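Local coordinates for protein nitrilotriacetate monooxygenase component B (Bacillus cereus ATCC 14579, PDB 3BPK) that probably binds FMN and acts as the flavin reductase component of a two-component monooxygenase, at residues B[134-139]-B[160-165]; B[83-88]-B[124-129]; B[115-120]-B[128-133]; B[26-31]-B[47-52]. All blocks are in the same frame, centred on the assembly; numbering follows the deposited sequence. Where two conformers were deposited one is given.

Interaction 1 (B[134-139]-B[160-165])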
loop_
_atom_site.group_PDB
_atom_site.type_symbol
_atom_site.label_atom_id
_atom_site.label_comp_id
_atom_site.label_asym_id
_atom_site.label_seq_id
_atom_site.Cartn_x
_atom_site.Cartn_y
_atom_site.Cartn_z
ATOM N N ILE B 134 -9.258 -4.094 -14.927
ATOM C CA ILE B 134 -9.427 -4.984 -13.781
ATOM C C ILE B 134 -10.187 -4.188 -12.744
ATOM O O ILE B 134 -9.841 -3.025 -12.433
ATOM C CB ILE B 134 -8.071 -5.450 -13.157
ATOM C CG1 ILE B 134 -7.197 -6.200 -14.183
ATOM C CG2 ILE B 134 -8.338 -6.341 -11.869
ATOM C CD1 ILE B 134 -5.792 -6.551 -13.665
ATOM N N ARG B 135 -11.262 -4.778 -12.249
ATOM C CA ARG B 135 -11.955 -4.186 -11.111
ATOM C C ARG B 135 -12.463 -5.229 -10.151
ATOM O O ARG B 135 -12.667 -6.408 -10.507
ATOM C CB ARG B 135 -13.044 -3.249 -11.572
ATOM C CG ARG B 135 -14.296 -3.926 -12.101
ATOM C CD ARG B 135 -15.336 -2.877 -12.560
ATOM N NE ARG B 135 -16.614 -3.547 -12.747
ATOM C CZ ARG B 135 -16.936 -4.307 -13.803
ATOM N NH1 ARG B 135 -16.122 -4.443 -14.844
ATOM N NH2 ARG B 135 -18.102 -4.924 -13.799
HETATM N N MSE B 136 -12.658 -4.795 -8.913
HETATM C CA MSE B 136 -12.990 -5.702 -7.825
HETATM C C MSE B 136 -14.168 -5.159 -7.062
HETATM O O MSE B 136 -14.109 -4.049 -6.530
HETATM C CB MSE B 136 -11.791 -5.777 -6.866
HETATM C CG MSE B 136 -10.579 -6.517 -7.512
HETATM SE SE MSE B 136 -8.938 -6.256 -6.502
HETATM C CE MSE B 136 -8.569 -4.489 -7.212
ATOM N N GLU B 137 -15.239 -5.945 -7.006
ATOM C CA GLU B 137 -16.393 -5.564 -6.189
ATOM C C GLU B 137 -16.007 -5.885 -4.772
ATOM O O GLU B 137 -15.553 -7.022 -4.483
ATOM C CB GLU B 137 -17.629 -6.380 -6.560
ATOM C CG GLU B 137 -18.078 -6.180 -8.001
ATOM C CD GLU B 137 -19.303 -7.019 -8.366
ATOM O OE1 GLU B 137 -20.105 -7.341 -7.460
ATOM O OE2 GLU B 137 -19.457 -7.295 -9.577
ATOM N N CYS B 138 -16.163 -4.880 -3.897
ATOM C CA CYS B 138 -15.819 -5.087 -2.483
ATOM C C CYS B 138 -16.976 -4.870 -1.522
ATOM O O CYS B 138 -17.840 -3.989 -1.742
ATOM C CB CYS B 138 -14.712 -4.136 -2.070
ATOM S SG CYS B 138 -13.144 -4.460 -2.933
ATOM N N VAL B 139 -16.959 -5.658 -0.445
ATOM C CA VAL B 139 -17.779 -5.310 0.720
ATOM C C VAL B 139 -16.839 -4.765 1.807
ATOM O O VAL B 139 -15.642 -5.121 1.892
ATOM C CB VAL B 139 -18.627 -6.494 1.260
ATOM C CG1 VAL B 139 -19.618 -6.980 0.190
ATOM C CG2 VAL B 139 -17.711 -7.640 1.719
ATOM N N GLY B 160 -11.420 -3.798 2.571
ATOM C CA GLY B 160 -12.472 -4.299 1.682
ATOM C C GLY B 160 -12.215 -5.765 1.410
ATOM O O GLY B 160 -11.056 -6.194 1.263
ATOM N N ARG B 161 -13.294 -6.543 1.379
ATOM C CA ARG B 161 -13.207 -7.942 0.986
ATOM C C ARG B 161 -13.709 -8.052 -0.432
ATOM O O ARG B 161 -14.819 -7.631 -0.716
ATOM C CB ARG B 161 -14.053 -8.830 1.923
ATOM C CG ARG B 161 -14.118 -10.292 1.477
ATOM C CD ARG B 161 -14.645 -11.217 2.584
ATOM N NE ARG B 161 -16.027 -10.912 2.950
ATOM C CZ ARG B 161 -17.109 -11.424 2.364
ATOM N NH1 ARG B 161 -16.992 -12.284 1.350
ATOM N NH2 ARG B 161 -18.322 -11.080 2.808
ATOM N N VAL B 162 -12.862 -8.602 -1.310
ATOM C CA VAL B 162 -13.245 -8.759 -2.727
ATOM C C VAL B 162 -14.263 -9.895 -2.840
ATOM O O VAL B 162 -14.002 -11.037 -2.396
ATOM C CB VAL B 162 -12.019 -9.075 -3.623
ATOM C CG1 VAL B 162 -12.443 -9.227 -5.104
ATOM C CG2 VAL B 162 -10.936 -8.012 -3.454
ATOM N N VAL B 163 -15.425 -9.570 -3.409
ATOM C CA VAL B 163 -16.487 -10.580 -3.618
ATOM C C VAL B 163 -16.669 -10.947 -5.110
ATOM O O VAL B 163 -17.337 -11.938 -5.425
ATOM C CB VAL B 163 -17.813 -10.166 -2.967
ATOM C CG1 VAL B 163 -17.634 -10.110 -1.457
ATOM C CG2 VAL B 163 -18.305 -8.805 -3.529
ATOM N N ARG B 164 -16.061 -10.147 -5.993
ATOM C CA ARG B 164 -16.004 -10.501 -7.423
ATOM C C ARG B 164 -14.822 -9.819 -8.073
ATOM O O ARG B 164 -14.571 -8.637 -7.811
ATOM C CB ARG B 164 -17.282 -10.076 -8.156
ATOM C CG ARG B 164 -17.446 -10.748 -9.529
ATOM C CD ARG B 164 -17.713 -12.252 -9.311
ATOM N NE ARG B 164 -19.138 -12.582 -9.202
ATOM C CZ ARG B 164 -19.713 -13.213 -8.183
ATOM N NH1 ARG B 164 -19.006 -13.545 -7.095
ATOM N NH2 ARG B 164 -21.024 -13.499 -8.246
ATOM N N PHE B 165 -14.094 -10.579 -8.892
ATOM C CA PHE B 165 -13.044 -10.020 -9.730
ATOM C C PHE B 165 -13.600 -9.941 -11.147
ATOM O O PHE B 165 -14.297 -10.881 -11.588
ATOM C CB PHE B 165 -11.850 -10.946 -9.820
ATOM C CG PHE B 165 -10.999 -11.005 -8.583
ATOM C CD1 PHE B 165 -10.027 -10.036 -8.346
ATOM C CD2 PHE B 165 -11.102 -12.088 -7.704
ATOM C CE1 PHE B 165 -9.166 -10.143 -7.234
ATOM C CE2 PHE B 165 -10.274 -12.181 -6.597
ATOM C CZ PHE B 165 -9.299 -11.197 -6.367
#

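Interaction 2 (B[83-88]-B[124-129])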
loop_
_atom_site.group_PDB
_atom_site.type_symbol
_atom_site.label_atom_id
_atom_site.label_comp_id
_atom_site.label_asym_id
_atom_site.label_seq_id
_atom_site.Cartn_x
_atom_site.Cartn_y
_atom_site.Cartn_z
ATOM N N GLU B 83 -20.335 -1.242 0.755
ATOM C CA GLU B 83 -19.948 -1.733 -0.595
ATOM C C GLU B 83 -19.204 -0.635 -1.320
ATOM O O GLU B 83 -19.493 0.554 -1.127
ATOM C CB GLU B 83 -21.224 -2.044 -1.436
ATOM C CG GLU B 83 -22.080 -3.171 -0.851
ATOM C CD GLU B 83 -23.365 -3.372 -1.630
ATOM O OE1 GLU B 83 -23.705 -2.477 -2.423
ATOM O OE2 GLU B 83 -24.003 -4.425 -1.422
ATOM N N PHE B 84 -18.272 -1.036 -2.186
ATOM C CA PHE B 84 -17.573 -0.089 -3.061
ATOM C C PHE B 84 -16.833 -0.886 -4.109
ATOM O O PHE B 84 -16.642 -2.101 -3.942
ATOM C CB PHE B 84 -16.617 0.848 -2.263
ATOM C CG PHE B 84 -15.592 0.126 -1.393
ATOM C CD1 PHE B 84 -14.266 -0.049 -1.848
ATOM C CD2 PHE B 84 -15.934 -0.357 -0.112
ATOM C CE1 PHE B 84 -13.308 -0.690 -1.034
ATOM C CE2 PHE B 84 -14.966 -0.979 0.696
ATOM C CZ PHE B 84 -13.675 -1.146 0.240
ATOM N N VAL B 85 -16.450 -0.236 -5.211
ATOM C CA VAL B 85 -15.674 -0.968 -6.230
ATOM C C VAL B 85 -14.265 -0.378 -6.312
ATOM O O VAL B 85 -14.106 0.860 -6.394
ATOM C CB VAL B 85 -16.358 -0.883 -7.631
ATOM C CG1 VAL B 85 -15.564 -1.683 -8.708
ATOM C CG2 VAL B 85 -17.809 -1.444 -7.586
ATOM N N VAL B 86 -13.262 -1.260 -6.362
ATOM C CA VAL B 86 -11.870 -0.829 -6.494
ATOM C C VAL B 86 -11.391 -1.202 -7.891
ATOM O O VAL B 86 -11.430 -2.392 -8.259
ATOM C CB VAL B 86 -10.970 -1.495 -5.435
ATOM C CG1 VAL B 86 -9.495 -1.092 -5.704
ATOM C CG2 VAL B 86 -11.414 -1.068 -4.035
ATOM N N HIS B 87 -10.944 -0.207 -8.656
ATOM C CA HIS B 87 -10.458 -0.447 -10.003
ATOM C C HIS B 87 -8.950 -0.261 -10.019
ATOM O O HIS B 87 -8.412 0.654 -9.362
ATOM C CB HIS B 87 -11.050 0.571 -10.998
ATOM C CG HIS B 87 -12.545 0.619 -10.991
ATOM N ND1 HIS B 87 -13.254 1.281 -10.006
ATOM C CD2 HIS B 87 -13.472 0.134 -11.869
ATOM C CE1 HIS B 87 -14.558 1.184 -10.267
ATOM N NE2 HIS B 87 -14.716 0.474 -11.378
ATOM N N ILE B 88 -8.275 -1.102 -10.787
ATOM C CA ILE B 88 -6.842 -0.882 -11.052
ATOM C C ILE B 88 -6.715 0.276 -12.055
ATOM O O ILE B 88 -7.432 0.343 -13.072
ATOM C CB ILE B 88 -6.199 -2.148 -11.659
ATOM C CG1 ILE B 88 -6.324 -3.321 -10.670
ATOM C CG2 ILE B 88 -4.735 -1.899 -12.055
ATOM C CD1 ILE B 88 -5.782 -3.029 -9.274
ATOM N N ILE B 124 -22.614 -6.760 -5.546
ATOM C CA ILE B 124 -22.948 -5.554 -4.785
ATOM C C ILE B 124 -23.789 -4.624 -5.643
ATOM O O ILE B 124 -23.955 -4.874 -6.844
ATOM C CB ILE B 124 -21.649 -4.833 -4.286
ATOM C CG1 ILE B 124 -20.760 -4.374 -5.458
ATOM C CG2 ILE B 124 -20.861 -5.753 -3.342
ATOM C CD1 ILE B 124 -19.558 -3.539 -4.979
ATOM N N SER B 125 -24.289 -3.563 -4.996
ATOM C CA SER B 125 -25.218 -2.568 -5.565
ATOM C C SER B 125 -24.545 -1.243 -5.960
ATOM O O SER B 125 -25.219 -0.234 -6.243
ATOM C CB SER B 125 -26.334 -2.257 -4.553
ATOM O OG SER B 125 -25.902 -1.289 -3.617
ATOM N N VAL B 126 -23.216 -1.218 -5.934
ATOM C CA VAL B 126 -22.454 -0.059 -6.375
ATOM C C VAL B 126 -21.834 -0.364 -7.742
ATOM O O VAL B 126 -21.101 -1.353 -7.884
ATOM C CB VAL B 126 -21.311 0.216 -5.380
ATOM C CG1 VAL B 126 -20.362 1.272 -5.934
ATOM C CG2 VAL B 126 -21.865 0.608 -4.020
ATOM N N PRO B 127 -22.143 0.461 -8.754
ATOM C CA PRO B 127 -21.532 0.254 -10.071
ATOM C C PRO B 127 -20.035 0.571 -10.075
ATOM O O PRO B 127 -19.560 1.357 -9.229
ATOM C CB PRO B 127 -22.203 1.304 -10.951
ATOM C CG PRO B 127 -23.398 1.753 -10.221
ATOM C CD PRO B 127 -23.120 1.575 -8.757
ATOM N N GLY B 128 -19.324 -0.013 -11.032
ATOM C CA GLY B 128 -17.967 0.410 -11.362
ATOM C C GLY B 128 -17.975 1.189 -12.663
ATOM O O GLY B 128 -19.030 1.701 -13.106
ATOM N N VAL B 129 -16.796 1.286 -13.271
ATOM C CA VAL B 129 -16.663 1.889 -14.592
ATOM C C VAL B 129 -16.155 0.871 -15.613
ATOM O O VAL B 129 -15.269 0.066 -15.323
ATOM C CB VAL B 129 -15.789 3.166 -14.584
ATOM C CG1 VAL B 129 -16.413 4.233 -13.663
ATOM C CG2 VAL B 129 -14.316 2.892 -14.195
#

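Interaction 3 (B[115-120]-B[128-133])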
loop_
_atom_site.group_PDB
_atom_site.type_symbol
_atom_site.label_atom_id
_atom_site.label_comp_id
_atom_site.label_asym_id
_atom_site.label_seq_id
_atom_site.Cartn_x
_atom_site.Cartn_y
_atom_site.Cartn_z
ATOM N N LYS B 115 -16.463 11.609 -18.109
ATOM C CA LYS B 115 -16.895 10.914 -19.341
ATOM C C LYS B 115 -16.617 9.409 -19.219
ATOM O O LYS B 115 -16.403 8.718 -20.232
ATOM C CB LYS B 115 -16.251 11.533 -20.609
ATOM C CG LYS B 115 -16.577 13.021 -20.738
ATOM C CD LYS B 115 -16.167 13.565 -22.081
ATOM C CE LYS B 115 -16.423 15.053 -22.152
ATOM N NZ LYS B 115 -15.136 15.718 -21.957
ATOM N N LEU B 116 -16.657 8.903 -17.983
ATOM C CA LEU B 116 -16.494 7.465 -17.745
ATOM C C LEU B 116 -17.867 6.807 -17.743
ATOM O O LEU B 116 -18.901 7.500 -17.695
ATOM C CB LEU B 116 -15.772 7.254 -16.407
ATOM C CG LEU B 116 -14.287 7.642 -16.410
ATOM C CD1 LEU B 116 -13.773 7.640 -14.964
ATOM C CD2 LEU B 116 -13.389 6.731 -17.289
ATOM N N THR B 117 -17.889 5.481 -17.812
ATOM C CA THR B 117 -19.138 4.761 -18.112
ATOM C C THR B 117 -19.501 3.774 -17.016
ATOM O O THR B 117 -18.781 2.776 -16.822
ATOM C CB THR B 117 -18.920 3.950 -19.413
ATOM O OG1 THR B 117 -18.401 4.808 -20.431
ATOM C CG2 THR B 117 -20.198 3.269 -19.892
ATOM N N PRO B 118 -20.608 4.032 -16.301
ATOM C CA PRO B 118 -20.998 3.090 -15.234
ATOM C C PRO B 118 -21.266 1.689 -15.787
ATOM O O PRO B 118 -21.800 1.524 -16.884
ATOM C CB PRO B 118 -22.299 3.691 -14.666
ATOM C CG PRO B 118 -22.251 5.114 -15.064
ATOM C CD PRO B 118 -21.536 5.178 -16.386
ATOM N N ILE B 119 -20.905 0.681 -15.007
ATOM C CA ILE B 119 -21.241 -0.701 -15.319
ATOM C C ILE B 119 -21.713 -1.373 -14.031
ATOM O O ILE B 119 -21.040 -1.338 -12.997
ATOM C CB ILE B 119 -20.037 -1.428 -15.980
ATOM C CG1 ILE B 119 -20.402 -2.833 -16.434
ATOM C CG2 ILE B 119 -18.794 -1.479 -15.050
ATOM C CD1 ILE B 119 -19.463 -3.380 -17.511
ATOM N N GLU B 120 -22.900 -1.956 -14.085
ATOM C CA GLU B 120 -23.499 -2.523 -12.884
ATOM C C GLU B 120 -22.687 -3.710 -12.366
ATOM O O GLU B 120 -22.097 -4.477 -13.144
ATOM C CB GLU B 120 -24.972 -2.903 -13.119
ATOM C CG GLU B 120 -25.950 -1.808 -12.692
ATOM C CD GLU B 120 -27.391 -2.076 -13.137
ATOM O OE1 GLU B 120 -27.682 -3.220 -13.562
ATOM O OE2 GLU B 120 -28.222 -1.136 -13.066
ATOM N N GLY B 128 -19.324 -0.013 -11.032
ATOM C CA GLY B 128 -17.967 0.410 -11.362
ATOM C C GLY B 128 -17.975 1.189 -12.663
ATOM O O GLY B 128 -19.030 1.701 -13.106
ATOM N N VAL B 129 -16.796 1.286 -13.271
ATOM C CA VAL B 129 -16.663 1.889 -14.592
ATOM C C VAL B 129 -16.155 0.871 -15.613
ATOM O O VAL B 129 -15.269 0.066 -15.323
ATOM C CB VAL B 129 -15.789 3.166 -14.584
ATOM C CG1 VAL B 129 -16.413 4.233 -13.663
ATOM C CG2 VAL B 129 -14.316 2.892 -14.195
ATOM N N LYS B 130 -16.706 0.948 -16.827
ATOM C CA LYS B 130 -16.360 0.034 -17.892
ATOM C C LYS B 130 -14.918 0.185 -18.386
ATOM O O LYS B 130 -14.317 -0.793 -18.834
ATOM C CB LYS B 130 -17.349 0.269 -19.063
ATOM C CG LYS B 130 -17.187 -0.686 -20.200
ATOM C CD LYS B 130 -18.228 -0.329 -21.285
ATOM C CE LYS B 130 -17.937 -1.033 -22.608
ATOM N NZ LYS B 130 -18.300 -2.443 -22.393
ATOM N N GLU B 131 -14.364 1.410 -18.284
ATOM C CA GLU B 131 -13.038 1.702 -18.795
ATOM C C GLU B 131 -11.905 0.912 -18.107
ATOM O O GLU B 131 -10.844 0.694 -18.725
ATOM C CB GLU B 131 -12.739 3.198 -18.716
ATOM C CG GLU B 131 -13.540 4.075 -19.725
ATOM C CD GLU B 131 -15.002 4.328 -19.373
ATOM O OE1 GLU B 131 -15.453 3.978 -18.268
ATOM O OE2 GLU B 131 -15.709 4.904 -20.251
ATOM N N ALA B 132 -12.108 0.471 -16.853
ATOM C CA ALA B 132 -11.070 -0.328 -16.187
ATOM C C ALA B 132 -10.898 -1.700 -16.821
ATOM O O ALA B 132 -11.893 -2.323 -17.246
ATOM C CB ALA B 132 -11.417 -0.503 -14.709
ATOM N N ASN B 133 -9.648 -2.181 -16.860
ATOM C CA ASN B 133 -9.341 -3.525 -17.322
ATOM C C ASN B 133 -9.401 -4.561 -16.175
ATOM O O ASN B 133 -9.531 -5.757 -16.406
ATOM C CB ASN B 133 -7.978 -3.518 -18.034
ATOM C CG ASN B 133 -8.020 -2.725 -19.351
ATOM O OD1 ASN B 133 -8.432 -3.268 -20.375
ATOM N ND2 ASN B 133 -7.607 -1.448 -19.324
HETATM O O HOH W 1 -13.914 7.374 -21.354
#

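Interaction 4 (B[26-31]-B[47-52])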
loop_
_atom_site.group_PDB
_atom_site.type_symbol
_atom_site.label_atom_id
_atom_site.label_comp_id
_atom_site.label_asym_id
_atom_site.label_seq_id
_atom_site.Cartn_x
_atom_site.Cartn_y
_atom_site.Cartn_z
ATOM N N ILE B 26 7.527 4.917 -2.433
ATOM C CA ILE B 26 7.205 4.973 -3.860
ATOM C C ILE B 26 7.763 3.728 -4.537
ATOM O O ILE B 26 8.684 3.093 -4.007
ATOM C CB ILE B 26 7.824 6.224 -4.522
ATOM C CG1 ILE B 26 9.348 6.276 -4.269
ATOM C CG2 ILE B 26 7.151 7.517 -4.029
ATOM C CD1 ILE B 26 10.101 7.199 -5.282
ATOM N N PRO B 27 7.185 3.338 -5.689
ATOM C CA PRO B 27 5.970 3.899 -6.309
ATOM C C PRO B 27 4.759 3.331 -5.583
ATOM O O PRO B 27 4.856 2.261 -4.956
ATOM C CB PRO B 27 6.033 3.334 -7.743
ATOM C CG PRO B 27 6.675 1.996 -7.543
ATOM C CD PRO B 27 7.717 2.191 -6.459
ATOM N N ARG B 28 3.632 4.041 -5.624
ATOM C CA ARG B 28 2.411 3.530 -4.958
ATOM C C ARG B 28 1.325 3.179 -5.999
ATOM O O ARG B 28 1.051 3.972 -6.891
ATOM C CB ARG B 28 1.810 4.572 -4.002
ATOM C CG ARG B 28 2.789 4.883 -2.858
ATOM C CD ARG B 28 2.189 5.870 -1.855
ATOM N NE ARG B 28 1.767 7.155 -2.407
ATOM C CZ ARG B 28 2.624 8.134 -2.766
ATOM N NH1 ARG B 28 3.939 7.976 -2.624
ATOM N NH2 ARG B 28 2.168 9.293 -3.242
ATOM N N PRO B 29 0.700 2.017 -5.859
ATOM C CA PRO B 29 -0.379 1.680 -6.796
ATOM C C PRO B 29 -1.581 2.567 -6.496
ATOM O O PRO B 29 -1.782 2.964 -5.339
ATOM C CB PRO B 29 -0.681 0.211 -6.483
ATOM C CG PRO B 29 -0.274 0.036 -5.053
ATOM C CD PRO B 29 0.929 0.964 -4.845
ATOM N N VAL B 30 -2.413 2.813 -7.506
ATOM C CA VAL B 30 -3.505 3.786 -7.340
ATOM C C VAL B 30 -4.856 3.096 -7.494
ATOM O O VAL B 30 -5.160 2.542 -8.580
ATOM C CB VAL B 30 -3.370 4.959 -8.397
ATOM C CG1 VAL B 30 -4.486 5.994 -8.271
ATOM C CG2 VAL B 30 -2.009 5.682 -8.227
ATOM N N ALA B 31 -5.636 3.107 -6.413
ATOM C CA ALA B 31 -6.994 2.547 -6.448
ATOM C C ALA B 31 -7.945 3.609 -6.984
ATOM O O ALA B 31 -8.022 4.713 -6.425
ATOM C CB ALA B 31 -7.445 2.111 -5.048
ATOM N N TYR B 47 -7.004 6.945 -5.058
ATOM C CA TYR B 47 -6.326 6.862 -3.753
ATOM C C TYR B 47 -5.049 6.055 -3.905
ATOM O O TYR B 47 -5.132 4.865 -4.254
ATOM C CB TYR B 47 -7.231 6.154 -2.716
ATOM C CG TYR B 47 -8.495 6.942 -2.486
ATOM C CD1 TYR B 47 -8.489 8.059 -1.634
ATOM C CD2 TYR B 47 -9.677 6.667 -3.197
ATOM C CE1 TYR B 47 -9.627 8.836 -1.438
ATOM C CE2 TYR B 47 -10.824 7.451 -3.010
ATOM C CZ TYR B 47 -10.798 8.526 -2.138
ATOM O OH TYR B 47 -11.920 9.320 -1.989
ATOM N N SER B 48 -3.877 6.661 -3.643
ATOM C CA SER B 48 -2.645 5.909 -3.766
ATOM C C SER B 48 -2.218 5.199 -2.475
ATOM O O SER B 48 -1.213 4.470 -2.485
ATOM C CB SER B 48 -1.507 6.795 -4.285
ATOM O OG SER B 48 -1.025 7.648 -3.233
ATOM N N TYR B 49 -2.970 5.406 -1.375
ATOM C CA TYR B 49 -2.624 4.707 -0.120
ATOM C C TYR B 49 -3.391 3.390 -0.131
ATOM O O TYR B 49 -4.348 3.178 0.612
ATOM C CB TYR B 49 -2.928 5.520 1.142
ATOM C CG TYR B 49 -2.213 6.833 1.286
ATOM C CD1 TYR B 49 -1.312 7.330 0.325
ATOM C CD2 TYR B 49 -2.499 7.628 2.390
ATOM C CE1 TYR B 49 -0.724 8.586 0.486
ATOM C CE2 TYR B 49 -1.894 8.863 2.564
ATOM C CZ TYR B 49 -1.012 9.325 1.629
ATOM O OH TYR B 49 -0.393 10.566 1.788
ATOM N N PHE B 50 -2.936 2.503 -1.017
ATOM C CA PHE B 50 -3.681 1.313 -1.446
ATOM C C PHE B 50 -2.736 0.101 -1.433
ATOM O O PHE B 50 -1.600 0.160 -1.926
ATOM C CB PHE B 50 -4.068 1.577 -2.911
ATOM C CG PHE B 50 -4.672 0.409 -3.667
ATOM C CD1 PHE B 50 -5.633 -0.435 -3.094
ATOM C CD2 PHE B 50 -4.334 0.249 -5.013
ATOM C CE1 PHE B 50 -6.226 -1.456 -3.876
ATOM C CE2 PHE B 50 -4.924 -0.743 -5.784
ATOM C CZ PHE B 50 -5.867 -1.580 -5.224
ATOM N N ASN B 51 -3.215 -1.017 -0.894
ATOM C CA ASN B 51 -2.432 -2.246 -1.070
ATOM C C ASN B 51 -3.266 -3.472 -0.756
ATOM O O ASN B 51 -4.457 -3.380 -0.388
ATOM C CB ASN B 51 -1.126 -2.235 -0.239
ATOM C CG ASN B 51 0.049 -2.879 -0.976
ATOM O OD1 ASN B 51 -0.088 -3.962 -1.525
ATOM N ND2 ASN B 51 1.207 -2.195 -1.025
ATOM N N ILE B 52 -2.631 -4.636 -0.905
ATOM C CA ILE B 52 -3.237 -5.906 -0.501
ATOM C C ILE B 52 -3.146 -6.051 1.019
ATOM O O ILE B 52 -2.166 -5.587 1.630
ATOM C CB ILE B 52 -2.466 -7.087 -1.195
ATOM C CG1 ILE B 52 -2.435 -6.936 -2.732
ATOM C CG2 ILE B 52 -3.075 -8.415 -0.812
ATOM C CD1 ILE B 52 -1.434 -7.891 -3.408
#

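Interaction 1 (B[134-139]-B[160-165])
With CG anti to the carbonyl carbon (chi1 -69°) and the chain bent only at chi3, the selenomethionine M136 lays CG beside the F165 ring, CG to CD1 3.7 Å, and brings SE obliquely to it, 5.1 Å from the ring centroid, a Met-aromatic contact. F165 has CG anti to its own carbonyl carbon (chi1 -74°), so both side chains run side by side in the same direction, while V162 CG1 lies over the centre of one ring face and meets M136 CB at 3.9 Å. E137 extends on the other face of the sheet next to R164, whose CB packs against E137 CD at 3.7 Å. Beside them V139 CG2 sits over one face of the R161 guanidinium. The strands are joined by four backbone bonds, among them V163 N to E137 O at 2.8 Å; because V163 and R164 both oppose E137, the register slips by one residue in a classic beta bulge. E137 and R164 do not pair: E137 accepts from H166 and from the backbone N of E122, V123 and I124, whereas R164 and R161 bridge to E122 and E141. So many N-H donors on a buried carboxylate probably favour its charged form.

Interaction 2 (B[83-88]-B[124-129])
E83 lies antiparallel alongside I124, its CG and CD overlapping the branched CB of the isoleucine, with E83 CD 3.5 Å from I124 CB. The glutamate is extended beyond CG, which carries the carboxylate on to S125, where OE1 alone takes two bonds. S125 OG donates to the syn lone pair of E83 OE1 at 2.8 Å, and S125 N reaches the same E83 OE1 at 2.9 Å from above the carboxylate plane. S125 keeps OG between its backbone N and carbonyl carbon (chi1 83°), so both donors fall on one side of the residue.

Further along the strand, V85 CG2 rests on the carbonyl of the loop, 3.3 Å from V126 O, and also touches I124 CD1, whose tip lies 3.4 Å from F84 O. V126 CG2 fills the angle between E83 CB and E83 O. At the far end the H87 ring meets G128 and V129. G128 CA comes to the ring edge, 3.3 Å from H87 NE2; a beta carbon there would collide with that nitrogen. V129 N donates to H87 NE2 at 2.9 Å, tilted 33° out of the ring plane, and V129 CG2 makes a CH-pi contact over one face. H87 ND1 bonds F32 O on the adjoining strand 28-36, which needs a proton on ND1. With NE2 an acceptor and ND1 a donor, the histidine is probably neutral, a buried link between strand 128-129 and the central sheet.

Interaction 3 (B[115-120]-B[128-133])
From CB, which packs on L116 CD2, E131 runs to CG, 3.6 Å from the same methyl, then bends at chi2 (76°) so that its carboxylate faces the start of the other segment. OE1 accepts from T117 N at 2.9 Å and OE2 from T117 OG1 at 2.7 Å, each through the syn lone pair, so backbone and hydroxyl of one threonine grip both oxygens. T117 supports this by holding OG1 anti to its carbonyl carbon, beside its own N (chi1 -51°). A water also lies within hydrogen-bonding distance of E131 OE2 and K115 O. The carbonyl of T117 faces the same segment and receives K130 N at 2.8 Å, nearly along the C=O axis. Next come I119 and G128, an antiparallel hydrogen-bonded pair: G128 N to I119 O lies in the carbonyl plane, whereas I119 N approaches G128 O from well above it. I119 CG2 lies against the backbone of V129, 3.6 Å from V129 C. V129 CG1 reaches L116 CB, and both residues pack on I111 of helix 110-113 and F32 of strand 28-36. K115, at positive phi, closes that helix with a Schellman motif; beyond it the chain forms a short two-stranded beta hairpin, leaving through a type I turn from V129 to A132.

Interaction 4 (B[26-31]-B[47-52])
Two backbone hydrogen bonds join A31 and Y47, an antiparallel hydrogen-bonded pair: Y47 N to A31 O runs in the carbonyl plane, while A31 N, 2.8 Å from Y47 O, sits above it. Among side chains the polar link is R28 NE to S48 OG, 3.0 Å long and straight (166°), with the hydroxyl in the guanidinium plane. R28 bends at chi3 (-58°) to turn that edge to the serine, and S48 holds OG in the crowded position between N and carbonyl carbon. The other guanidinium nitrogens are held by backbone oxygens, NH1 by T22 and I25 and NH2 by L188, which fixes the flat group. Apolar packing centres on F50, whose CG is anti to its backbone N (chi1 171°). A31 CB stands over the middle of one ring face, 3.5 Å from the centroid, a close CH-pi contact. P29 adds CB at 3.9 Å from F50 CD2 and rests CG on F50 O. F50 O accepts a hydrogen bond from N51 ND2 of the second subunit. The pair of segments thus belongs to the hairpin of strands 28-36 and 42-54, flanked by strand 186-187 beside R28, strand 59-65 beside Y47 and Y49, and helix 14-24 against Y49.

Overall arrangement
Along the chain, interaction 4 closes first, and interactions 2 and 3 then end on the same strand 128-129, sharing G128 and V129, before interaction 1 opens. Strand 83-88 lies between strands 28-36 and 134-146, so interactions 1, 2 and 4 all reach one antiparallel sheet. The centres of interactions 1 and 2 are about 7 Å apart, and M136 N and C138 N probably bond V86 O and F84 O. Interaction 3, about 9 Å from interaction 2 centre to centre, attaches the small hairpin, A132 packing on H87. Interaction 4, its centre about 17 Å from that of interaction 2, touches it at the margin through V86 against F50. The second subunit is reached most widely by interactions 1 and 4, tying this core to the dimer.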